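Long-range contacts in piwi domain-containing protein (Vanderwaltozyma polyspora, PDB 5THE), which probably binds a guide RNA, as Argonaute proteins do, through this C-terminal lobe, which contributes to the selective cleavage of RNA targets: residues I284-G289 and Y493-L498; S271-Y276 and Y341-V346; P299-L304 and L321-I326. All coordinates share one frame; numbering follows the deposited sequence.

Interaction 1: I284-G289 and Y493-L498; sequences IASLVG and YYADLL. With nucleotides of chain B.
Ser286 and Val288 turn their side chains from strand 282-289 onto helix 490-515, where Ala495, Leu498 and the CB of Tyr494 receive them. This is helix-on-sheet packing in the RNase H-like fold of the Piwi domain, with helix and strand running 139° apart in direction and their axes 7.4 Å apart.

One polar bond joins the two segments. Ser286 OG, set between the backbone N and the carbonyl carbon (chi1 68°), donates to Ala495 O at 2.8 Å. It comes in tilted 31° from the carbonyl plane, so a buried hydroxyl is satisfied by the helix backbone.

The remaining contacts between strand and helix are apolar. Leu498, its CG anti to the backbone N, brings CG to 3.7 Å from Ser286 CB. Leu498 CD2 reaches Val288 CG1 at 3.8 Å, the two side chains sliding past each other in opposite directions. The other branch of Val288, CG2, rests 4.0 Å from Tyr494 CB, with the two side chains crossing at about a right angle, and also lies against Ala495. Beyond CB the Tyr494 ring leads away from the strand, and its OH is held by Gly480 N.

The same helix reaches the bound RNA. Tyr493 takes no part in gripping the strand; its hydroxyl instead approaches two successive nucleotides of chain B. It points at OP2 of A5 as a hydrogen-bond donor, but the modelled 2.4 Å between Tyr493 OH and that OP2 is too short to trust in detail. O5' of A4 lies 3.3 Å from Tyr493 OH.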
loop_
_atom_site.group_PDB
_atom_site.type_symbol
_atom_site.label_atom_id
_atom_site.label_comp_id
_atom_site.label_asym_id
_atom_site.label_seq_id
_atom_site.Cartn_x
_atom_site.Cartn_y
_atom_site.Cartn_z
ATOM N N ILE A 284 11.826 -12.340 1.166
ATOM C CA ILE A 284 11.597 -11.166 2.000
ATOM C C ILE A 284 10.111 -11.094 2.309
ATOM O O ILE A 284 9.285 -11.204 1.401
ATOM C CB ILE A 284 12.070 -9.874 1.306
ATOM C CG1 ILE A 284 13.560 -9.956 1.018
ATOM C CG2 ILE A 284 11.742 -8.637 2.163
ATOM C CD1 ILE A 284 14.141 -8.765 0.281
ATOM N N ALA A 285 9.776 -10.916 3.587
ATOM C CA ALA A 285 8.400 -10.762 4.036
ATOM C C ALA A 285 8.217 -9.376 4.636
ATOM O O ALA A 285 9.158 -8.799 5.187
ATOM C CB ALA A 285 8.011 -11.827 5.083
ATOM N N SER A 286 7.003 -8.848 4.515
ATOM C CA SER A 286 6.658 -7.561 5.094
ATOM C C SER A 286 5.322 -7.684 5.813
ATOM O O SER A 286 4.517 -8.569 5.527
ATOM C CB SER A 286 6.593 -6.460 4.029
ATOM O OG SER A 286 5.499 -6.695 3.166
ATOM N N LEU A 287 5.112 -6.806 6.786
ATOM C CA LEU A 287 3.866 -6.753 7.535
ATOM C C LEU A 287 3.589 -5.290 7.832
ATOM O O LEU A 287 4.378 -4.649 8.528
ATOM C CB LEU A 287 3.952 -7.559 8.841
ATOM C CG LEU A 287 2.672 -7.513 9.678
ATOM C CD1 LEU A 287 1.547 -8.265 8.964
ATOM C CD2 LEU A 287 2.874 -8.034 11.130
ATOM N N VAL A 288 2.488 -4.758 7.289
ATOM C CA VAL A 288 2.070 -3.390 7.562
ATOM C C VAL A 288 0.831 -3.455 8.432
ATOM O O VAL A 288 0.112 -4.459 8.459
ATOM C CB VAL A 288 1.788 -2.571 6.282
ATOM C CG1 VAL A 288 3.036 -2.496 5.388
ATOM C CG2 VAL A 288 0.613 -3.171 5.517
ATOM N N GLY A 289 0.578 -2.365 9.151
ATOM C CA GLY A 289 -0.589 -2.321 10.009
ATOM C C GLY A 289 -1.160 -0.932 10.194
ATOM O O GLY A 289 -0.425 0.058 10.219
ATOM N N TYR A 493 -1.797 -3.960 -1.015
ATOM C CA TYR A 493 -0.971 -3.119 -1.871
ATOM C C TYR A 493 0.200 -2.531 -1.084
ATOM O O TYR A 493 1.350 -2.575 -1.531
ATOM C CB TYR A 493 -1.849 -2.016 -2.474
ATOM C CG TYR A 493 -1.615 -1.683 -3.942
ATOM C CD1 TYR A 493 -0.355 -1.324 -4.410
ATOM C CD2 TYR A 493 -2.686 -1.660 -4.850
ATOM C CE1 TYR A 493 -0.150 -0.997 -5.762
ATOM C CE2 TYR A 493 -2.500 -1.345 -6.188
ATOM C CZ TYR A 493 -1.232 -1.009 -6.643
ATOM O OH TYR A 493 -1.056 -0.693 -7.974
ATOM N N TYR A 494 -0.077 -1.985 0.102
ATOM C CA TYR A 494 0.993 -1.445 0.945
ATOM C C TYR A 494 2.043 -2.497 1.277
ATOM O O TYR A 494 3.247 -2.208 1.261
ATOM C CB TYR A 494 0.420 -0.892 2.241
ATOM C CG TYR A 494 -0.432 0.336 2.076
ATOM C CD1 TYR A 494 -0.163 1.266 1.072
ATOM C CD2 TYR A 494 -1.489 0.584 2.940
ATOM C CE1 TYR A 494 -0.939 2.412 0.932
ATOM C CE2 TYR A 494 -2.275 1.725 2.808
ATOM C CZ TYR A 494 -1.997 2.628 1.795
ATOM O OH TYR A 494 -2.768 3.752 1.660
ATOM N N ALA A 495 1.603 -3.710 1.633
ATOM C CA ALA A 495 2.553 -4.764 1.972
ATOM C C ALA A 495 3.395 -5.147 0.766
ATOM O O ALA A 495 4.602 -5.390 0.901
ATOM C CB ALA A 495 1.821 -5.989 2.527
ATOM N N ASP A 496 2.772 -5.228 -0.419
ATOM C CA ASP A 496 3.537 -5.507 -1.635
ATOM C C ASP A 496 4.624 -4.464 -1.833
ATOM O O ASP A 496 5.778 -4.800 -2.116
ATOM C CB ASP A 496 2.623 -5.542 -2.864
ATOM C CG ASP A 496 1.581 -6.611 -2.779
ATOM O OD1 ASP A 496 1.755 -7.564 -1.995
ATOM O OD2 ASP A 496 0.581 -6.502 -3.510
ATOM N N LEU A 497 4.262 -3.182 -1.696
ATOM C CA LEU A 497 5.219 -2.098 -1.905
ATOM C C LEU A 497 6.343 -2.127 -0.884
ATOM O O LEU A 497 7.474 -1.755 -1.202
ATOM C CB LEU A 497 4.498 -0.754 -1.840
ATOM C CG LEU A 497 3.453 -0.611 -2.953
ATOM C CD1 LEU A 497 2.667 0.676 -2.748
ATOM C CD2 LEU A 497 4.168 -0.599 -4.291
ATOM N N LEU A 498 6.051 -2.525 0.355
ATOM C CA LEU A 498 7.111 -2.564 1.352
ATOM C C LEU A 498 8.087 -3.696 1.049
ATOM O O LEU A 498 9.305 -3.526 1.190
ATOM C CB LEU A 498 6.512 -2.700 2.753
ATOM C CG LEU A 498 7.517 -2.863 3.900
ATOM C CD1 LEU A 498 8.566 -1.764 3.840
ATOM C CD2 LEU A 498 6.778 -2.852 5.270
ATOM P P A B 5 -4.297 -0.770 -9.744
ATOM O OP1 A B 5 -5.198 -1.569 -8.867
ATOM O OP2 A B 5 -2.827 -0.874 -9.628
ATOM O "O5'" A B 5 -4.752 -1.055 -11.234
ATOM C "C5'" A B 5 -6.121 -0.949 -11.587
ATOM C "C4'" A B 5 -6.289 -0.823 -13.078
ATOM O "O4'" A B 5 -5.650 0.392 -13.538
ATOM C "C3'" A B 5 -5.640 -1.926 -13.898
ATOM O "O3'" A B 5 -6.485 -3.049 -14.002
ATOM C "C2'" A B 5 -5.373 -1.244 -15.235
ATOM O "O2'" A B 5 -6.557 -1.186 -16.012
ATOM C "C1'" A B 5 -5.050 0.181 -14.793
ATOM N N9 A B 5 -3.607 0.399 -14.654
ATOM C C8 A B 5 -2.790 0.134 -13.582
ATOM N N7 A B 5 -1.539 0.461 -13.810
ATOM C C5 A B 5 -1.555 0.962 -15.106
ATOM C C6 A B 5 -0.543 1.476 -15.921
ATOM N N6 A B 5 0.724 1.555 -15.513
ATOM N N1 A B 5 -0.899 1.895 -17.165
ATOM C C2 A B 5 -2.189 1.800 -17.548
ATOM N N3 A B 5 -3.234 1.334 -16.860
ATOM C C4 A B 5 -2.827 0.928 -15.643
ATOM P P A B 4 -0.055 3.171 -8.535
ATOM O OP1 A B 4 0.349 2.734 -7.173
ATOM O OP2 A B 4 0.861 3.088 -9.679
ATOM O "O5'" A B 4 -1.400 2.412 -8.915
ATOM C "C5'" A B 4 -2.577 2.648 -8.166
ATOM C "C4'" A B 4 -3.766 2.900 -9.051
ATOM O "O4'" A B 4 -3.566 4.100 -9.830
ATOM C "C3'" A B 4 -4.069 1.831 -10.082
ATOM O "O3'" A B 4 -4.756 0.744 -9.498
ATOM C "C2'" A B 4 -4.885 2.604 -11.112
ATOM O "O2'" A B 4 -6.214 2.809 -10.642
ATOM C "C1'" A B 4 -4.164 3.958 -11.093
ATOM N N9 A B 4 -3.086 4.020 -12.086
ATOM C C8 A B 4 -1.849 3.433 -11.995
ATOM N N7 A B 4 -1.079 3.657 -13.031
ATOM C C5 A B 4 -1.867 4.447 -13.847
ATOM C C6 A B 4 -1.600 5.015 -15.086
ATOM N N6 A B 4 -0.426 4.829 -15.698
ATOM N N1 A B 4 -2.579 5.764 -15.647
ATOM C C2 A B 4 -3.743 5.919 -14.979
ATOM N N3 A B 4 -4.111 5.434 -13.789
ATOM C C4 A B 4 -3.110 4.689 -13.284
#

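Interaction 2: S271-Y276 and Y341-V346; sequences SDVTHY and YFRDGV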
loop_
_atom_site.group_PDB
_atom_site.type_symbol
_atom_site.label_atom_id
_atom_site.label_comp_id
_atom_site.label_asym_id
_atom_site.label_seq_id
_atom_site.Cartn_x
_atom_site.Cartn_y
_atom_site.Cartn_z
ATOM N N SER A 271 0.283 -8.427 4.746
ATOM C CA SER A 271 1.585 -9.048 4.596
ATOM C C SER A 271 1.780 -9.544 3.171
ATOM O O SER A 271 0.824 -9.830 2.449
ATOM C CB SER A 271 1.793 -10.202 5.584
ATOM O OG SER A 271 0.888 -11.247 5.341
ATOM N N ASP A 272 3.044 -9.617 2.774
ATOM C CA ASP A 272 3.436 -10.105 1.462
ATOM C C ASP A 272 4.798 -10.764 1.624
ATOM O O ASP A 272 5.538 -10.485 2.572
ATOM C CB ASP A 272 3.473 -8.968 0.409
ATOM C CG ASP A 272 3.780 -9.459 -1.002
ATOM O OD1 ASP A 272 3.165 -10.438 -1.461
ATOM O OD2 ASP A 272 4.601 -8.819 -1.687
ATOM N N VAL A 273 5.103 -11.660 0.700
ATOM C CA VAL A 273 6.425 -12.253 0.569
ATOM C C VAL A 273 6.858 -12.098 -0.876
ATOM O O VAL A 273 6.059 -12.305 -1.795
ATOM C CB VAL A 273 6.436 -13.742 0.971
ATOM C CG1 VAL A 273 7.863 -14.283 0.988
ATOM C CG2 VAL A 273 5.806 -13.917 2.313
ATOM N N THR A 274 8.113 -11.726 -1.083
ATOM C CA THR A 274 8.689 -11.735 -2.417
ATOM C C THR A 274 9.921 -12.623 -2.404
ATOM O O THR A 274 10.601 -12.749 -1.379
ATOM C CB THR A 274 9.075 -10.341 -2.884
ATOM O OG1 THR A 274 9.926 -9.737 -1.895
ATOM C CG2 THR A 274 7.822 -9.501 -3.084
ATOM N N HIS A 275 10.215 -13.220 -3.550
ATOM C CA HIS A 275 11.225 -14.259 -3.616
ATOM C C HIS A 275 12.391 -13.818 -4.480
ATOM O O HIS A 275 12.236 -12.992 -5.386
ATOM C CB HIS A 275 10.635 -15.547 -4.155
ATOM C CG HIS A 275 9.461 -16.025 -3.368
ATOM N ND1 HIS A 275 9.582 -16.517 -2.087
ATOM C CD2 HIS A 275 8.142 -16.068 -3.668
ATOM C CE1 HIS A 275 8.387 -16.846 -1.631
ATOM N NE2 HIS A 275 7.496 -16.588 -2.573
ATOM N N TYR A 276 13.552 -14.385 -4.169
ATOM C CA TYR A 276 14.774 -14.208 -4.945
ATOM C C TYR A 276 15.055 -12.740 -5.270
ATOM O O TYR A 276 15.027 -12.337 -6.439
ATOM C CB TYR A 276 14.721 -15.053 -6.211
ATOM C CG TYR A 276 14.453 -16.511 -5.894
ATOM C CD1 TYR A 276 15.382 -17.265 -5.180
ATOM C CD2 TYR A 276 13.258 -17.124 -6.273
ATOM C CE1 TYR A 276 15.142 -18.595 -4.866
ATOM C CE2 TYR A 276 13.012 -18.461 -5.966
ATOM C CZ TYR A 276 13.957 -19.187 -5.264
ATOM O OH TYR A 276 13.718 -20.504 -4.944
ATOM N N TYR A 341 -6.143 -9.818 9.230
ATOM C CA TYR A 341 -4.835 -10.155 8.669
ATOM C C TYR A 341 -4.970 -10.504 7.185
ATOM O O TYR A 341 -5.449 -11.588 6.828
ATOM C CB TYR A 341 -4.224 -11.306 9.462
ATOM C CG TYR A 341 -2.922 -11.825 8.914
ATOM C CD1 TYR A 341 -1.855 -10.968 8.680
ATOM C CD2 TYR A 341 -2.750 -13.182 8.648
ATOM C CE1 TYR A 341 -0.646 -11.449 8.174
ATOM C CE2 TYR A 341 -1.554 -13.674 8.149
ATOM C CZ TYR A 341 -0.502 -12.804 7.924
ATOM O OH TYR A 341 0.695 -13.284 7.440
ATOM N N PHE A 342 -4.552 -9.585 6.318
ATOM C CA PHE A 342 -4.613 -9.813 4.874
ATOM C C PHE A 342 -3.287 -10.391 4.417
ATOM O O PHE A 342 -2.241 -9.775 4.618
ATOM C CB PHE A 342 -4.899 -8.529 4.101
ATOM C CG PHE A 342 -6.326 -8.111 4.153
ATOM C CD1 PHE A 342 -7.232 -8.566 3.203
ATOM C CD2 PHE A 342 -6.765 -7.265 5.147
ATOM C CE1 PHE A 342 -8.557 -8.176 3.248
ATOM C CE2 PHE A 342 -8.099 -6.869 5.194
ATOM C CZ PHE A 342 -8.989 -7.335 4.242
ATOM N N ARG A 343 -3.331 -11.563 3.798
ATOM C CA ARG A 343 -2.114 -12.256 3.398
ATOM C C ARG A 343 -2.038 -12.311 1.877
ATOM O O ARG A 343 -2.913 -12.893 1.228
ATOM C CB ARG A 343 -2.071 -13.662 3.986
ATOM C CG ARG A 343 -0.911 -14.477 3.473
ATOM C CD ARG A 343 0.425 -13.858 3.812
ATOM N NE ARG A 343 1.385 -14.930 4.020
ATOM C CZ ARG A 343 2.163 -15.410 3.061
ATOM N NH1 ARG A 343 2.109 -14.873 1.851
ATOM N NH2 ARG A 343 2.998 -16.407 3.314
ATOM N N ASP A 344 -0.991 -11.715 1.314
ATOM C CA ASP A 344 -0.781 -11.709 -0.129
ATOM C C ASP A 344 0.445 -12.546 -0.469
ATOM O O ASP A 344 1.312 -12.797 0.372
ATOM C CB ASP A 344 -0.595 -10.279 -0.660
ATOM C CG ASP A 344 -0.691 -10.208 -2.160
ATOM O OD1 ASP A 344 0.002 -9.387 -2.786
ATOM O OD2 ASP A 344 -1.475 -10.994 -2.723
ATOM N N GLY A 345 0.536 -12.938 -1.731
ATOM C CA GLY A 345 1.727 -13.616 -2.186
ATOM C C GLY A 345 1.725 -15.037 -1.675
ATOM O O GLY A 345 2.690 -15.469 -1.026
ATOM N N VAL A 346 0.631 -15.764 -1.929
ATOM C CA VAL A 346 0.438 -17.090 -1.353
ATOM C C VAL A 346 -0.261 -18.002 -2.356
ATOM O O VAL A 346 -1.159 -17.575 -3.088
ATOM C CB VAL A 346 -0.349 -17.022 -0.025
ATOM C CG1 VAL A 346 -1.758 -16.477 -0.251
ATOM C CG2 VAL A 346 -0.381 -18.388 0.638
HETATM O O HOH W 1 4.174 -17.268 -1.793
#
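Val273 lays its CG2 methyl over one face of the Arg343 guanidinium, 3.8 Å from NH1 and nearly as close to NH2. The Arg343 chain kinks at its second and third side-chain torsions, and its NH1 turns back to its own chain, donating to Asp344 O at 2.7 Å and to Gly345 O at 3.0 Å. Both carbonyls lie close to the guanidinium plane, while NH1 stands above the plane of each carbonyl. NH2 is taken by Glu358 and by the backbone O of Glu311. An alanine here would probably leave those two carbonyls and Glu358 without their guanidinium partner and uncover the CG2 of Val273.

On the same face of the sheet, Ser271 OG sits 3.1 Å from Arg343 CD and makes a weak hydrogen bond to Tyr341 OH, a hydroxyl that also bonds Glu358.

Beneath these side chains, strands 264-274 and 339-344 run parallel as neighbours in the RNase H-like sheet of the Piwi domain. Ser271 N donates to Phe342 O at 2.9 Å, and Asp344 N returns a bond to Ser271 O.

Asp272 and Asp344, each with CG anti to the backbone N, lie side by side on the other face and point the same way. Asp272 OD1 and Asp344 OD1 are 3.6 Å apart, with the carboxylate planes turned by 25°. Lys390 and Thr388 hold the Asp344 carboxylate, and Asp496 of helix 490-515 lies close to both aspartates, a cluster consistent with the acidic catalytic site of RNase H-like nucleases. Just beyond, Gly345 takes a positive phi (75°) and passes its CA 3.6 Å from Asp272 OD1, which leaves little room for a side chain.

Interaction 3: P299-L304 and L321-I326; sequences PGDYML and LNRLKI
Asp301 OD2 is gripped from opposite faces of its carboxylate plane by two neighbours on helix 320-329. Arg323 NH1 comes in at 2.9 Å from Asp301 OD2 along an almost straight N-H (176°), making a salt bridge; the oxygen lies in the guanidinium plane, but the two flat groups are turned 65° apart. Asn322 ND2 donates to Asp301 OD2 at 2.8 Å, on its syn side.

The Arg323 chain is folded rather than extended, with neither CD nor NE in an anti position. Gly300 CA lies over one face of the guanidinium, offset toward the rim and 3.6 Å from Arg323 NH2. Two waters in the guanidinium plane take further N-H groups: one accepts from Arg323 NE and may donate to Pro299 O, the other accepts from Arg323 NH2. Beside this polar cluster, Pro299 CG meets Ile326 CD1 at 3.9 Å, ring and side chain sliding past each other in opposite directions.

Farther out, the second carboxylate oxygen of Asp301, OD1, pairs with Lys543, so the buried acid is probably balanced by two cations.

The contact thus joins helix 320-329 to strand 300-305 of the Piwi domain by a buried salt bridge and a small apolar touch, the axes 8.7 Å apart and nearly antiparallel. Strand 300-305 is hydrogen-bonded on to strand 282-289, while helix 320-329 turns Leu321 and Leu324 to helix 351-373 and packs beside it.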
loop_
_atom_site.group_PDB
_atom_site.type_symbol
_atom_site.label_atom_id
_atom_site.label_comp_id
_atom_site.label_asym_id
_atom_site.label_seq_id
_atom_site.Cartn_x
_atom_site.Cartn_y
_atom_site.Cartn_z
ATOM N N PRO A 299 2.209 2.014 8.583
ATOM C CA PRO A 299 3.631 1.697 8.766
ATOM C C PRO A 299 3.788 0.194 8.903
ATOM O O PRO A 299 2.841 -0.527 9.221
ATOM C CB PRO A 299 4.029 2.430 10.051
ATOM C CG PRO A 299 2.745 2.679 10.788
ATOM C CD PRO A 299 1.622 2.710 9.743
ATOM N N GLY A 300 5.003 -0.280 8.632
ATOM C CA GLY A 300 5.242 -1.707 8.593
ATOM C C GLY A 300 6.679 -2.053 8.895
ATOM O O GLY A 300 7.539 -1.188 9.063
ATOM N N ASP A 301 6.917 -3.350 8.984
ATOM C CA ASP A 301 8.252 -3.890 9.132
ATOM C C ASP A 301 8.469 -4.949 8.066
ATOM O O ASP A 301 7.518 -5.516 7.532
ATOM C CB ASP A 301 8.463 -4.477 10.527
ATOM C CG ASP A 301 8.647 -3.408 11.571
ATOM O OD1 ASP A 301 9.568 -2.578 11.408
ATOM O OD2 ASP A 301 7.862 -3.387 12.542
ATOM N N TYR A 302 9.736 -5.203 7.750
ATOM C CA TYR A 302 10.104 -6.298 6.865
ATOM C C TYR A 302 11.160 -7.157 7.558
ATOM O O TYR A 302 11.811 -6.723 8.508
ATOM C CB TYR A 302 10.647 -5.794 5.514
ATOM C CG TYR A 302 11.813 -4.868 5.699
ATOM C CD1 TYR A 302 13.089 -5.366 5.993
ATOM C CD2 TYR A 302 11.645 -3.496 5.611
ATOM C CE1 TYR A 302 14.157 -4.509 6.200
ATOM C CE2 TYR A 302 12.704 -2.638 5.812
ATOM C CZ TYR A 302 13.952 -3.140 6.105
ATOM O OH TYR A 302 14.987 -2.253 6.300
ATOM N N MET A 303 11.340 -8.374 7.058
ATOM C CA MET A 303 12.429 -9.215 7.530
ATOM C C MET A 303 12.826 -10.174 6.419
ATOM O O MET A 303 12.046 -10.460 5.505
ATOM C CB MET A 303 12.044 -9.998 8.790
ATOM C CG MET A 303 10.893 -10.949 8.560
ATOM S SD MET A 303 10.446 -11.757 10.099
ATOM C CE MET A 303 9.091 -12.746 9.558
ATOM N N LEU A 304 14.063 -10.643 6.500
ATOM C CA LEU A 304 14.551 -11.661 5.586
ATOM C C LEU A 304 14.028 -13.015 6.042
ATOM O O LEU A 304 14.103 -13.336 7.230
ATOM C CB LEU A 304 16.080 -11.658 5.565
ATOM C CG LEU A 304 16.712 -12.423 4.409
ATOM C CD1 LEU A 304 16.366 -11.758 3.083
ATOM C CD2 LEU A 304 18.218 -12.502 4.595
ATOM N N LEU A 321 5.018 -6.784 17.123
ATOM C CA LEU A 321 5.294 -5.935 18.279
ATOM C C LEU A 321 5.100 -4.460 17.944
ATOM O O LEU A 321 4.420 -3.725 18.675
ATOM C CB LEU A 321 6.708 -6.189 18.804
ATOM C CG LEU A 321 7.218 -5.283 19.938
ATOM C CD1 LEU A 321 6.265 -5.266 21.138
ATOM C CD2 LEU A 321 8.615 -5.682 20.381
ATOM N N ASN A 322 5.673 -4.014 16.828
ATOM C CA ASN A 322 5.513 -2.620 16.425
ATOM C C ASN A 322 4.092 -2.308 15.988
ATOM O O ASN A 322 3.625 -1.184 16.194
ATOM C CB ASN A 322 6.489 -2.275 15.301
ATOM C CG ASN A 322 7.902 -2.173 15.796
ATOM O OD1 ASN A 322 8.121 -1.957 16.981
ATOM N ND2 ASN A 322 8.869 -2.342 14.900
ATOM N N ARG A 323 3.398 -3.255 15.349
ATOM C CA ARG A 323 1.991 -3.010 15.041
ATOM C C ARG A 323 1.224 -2.672 16.310
ATOM O O ARG A 323 0.411 -1.741 16.328
ATOM C CB ARG A 323 1.356 -4.221 14.351
ATOM C CG ARG A 323 2.259 -4.931 13.334
ATOM C CD ARG A 323 2.271 -4.225 11.992
ATOM N NE ARG A 323 2.921 -2.914 12.012
ATOM C CZ ARG A 323 4.234 -2.746 12.114
ATOM N NH1 ARG A 323 5.019 -3.807 12.236
ATOM N NH2 ARG A 323 4.761 -1.529 12.106
ATOM N N LEU A 324 1.494 -3.406 17.394
ATOM C CA LEU A 324 0.785 -3.151 18.646
ATOM C C LEU A 324 1.232 -1.842 19.279
ATOM O O LEU A 324 0.398 -1.062 19.751
ATOM C CB LEU A 324 1.007 -4.307 19.618
ATOM C CG LEU A 324 0.420 -5.668 19.235
ATOM C CD1 LEU A 324 0.776 -6.702 20.292
ATOM C CD2 LEU A 324 -1.067 -5.545 19.087
ATOM N N LYS A 325 2.543 -1.589 19.303
ATOM C CA LYS A 325 3.062 -0.374 19.926
ATOM C C LYS A 325 2.499 0.871 19.262
ATOM O O LYS A 325 2.082 1.816 19.938
ATOM C CB LYS A 325 4.592 -0.349 19.849
ATOM C CG LYS A 325 5.312 -1.189 20.890
ATOM C CD LYS A 325 6.823 -1.189 20.599
ATOM C CE LYS A 325 7.624 -1.667 21.786
ATOM N NZ LYS A 325 9.100 -1.604 21.539
ATOM N N ILE A 326 2.512 0.903 17.933
ATOM C CA ILE A 326 2.030 2.076 17.222
ATOM C C ILE A 326 0.532 2.229 17.419
ATOM O O ILE A 326 0.033 3.332 17.678
ATOM C CB ILE A 326 2.399 1.992 15.729
ATOM C CG1 ILE A 326 3.922 1.894 15.580
ATOM C CG2 ILE A 326 1.858 3.216 14.999
ATOM C CD1 ILE A 326 4.396 1.625 14.152
HETATM O O HOH W 2 1.721 -0.359 12.187
HETATM O O HOH W 3 7.362 -0.530 12.296
HETATM O O HOH W 4 7.494 -5.463 15.229
#

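All three interactions fall in the Piwi domain and gather around one sheet, in which strands 339-344, 264-274, 282-289 and 300-305 lie next to one another in that order. Interactions 1 and 2 have centres about 7 Å apart and meet where Asp496 OD1 comes 2.7 Å from Asp344 OD1. Centre to centre, interaction 3 lies about 10 Å from interaction 1, joined to it by backbone bonds such as Leu287 N to Asp301 O, and about 15 Å from interaction 2. Along the chain, the segments of interactions 1 and 2 alternate, and both of interaction 3 fall between 289 and 341. Helix 490-515, late in the sequence, sets an aspartate beside strands from much earlier, while its tyrosine reaches the RNA.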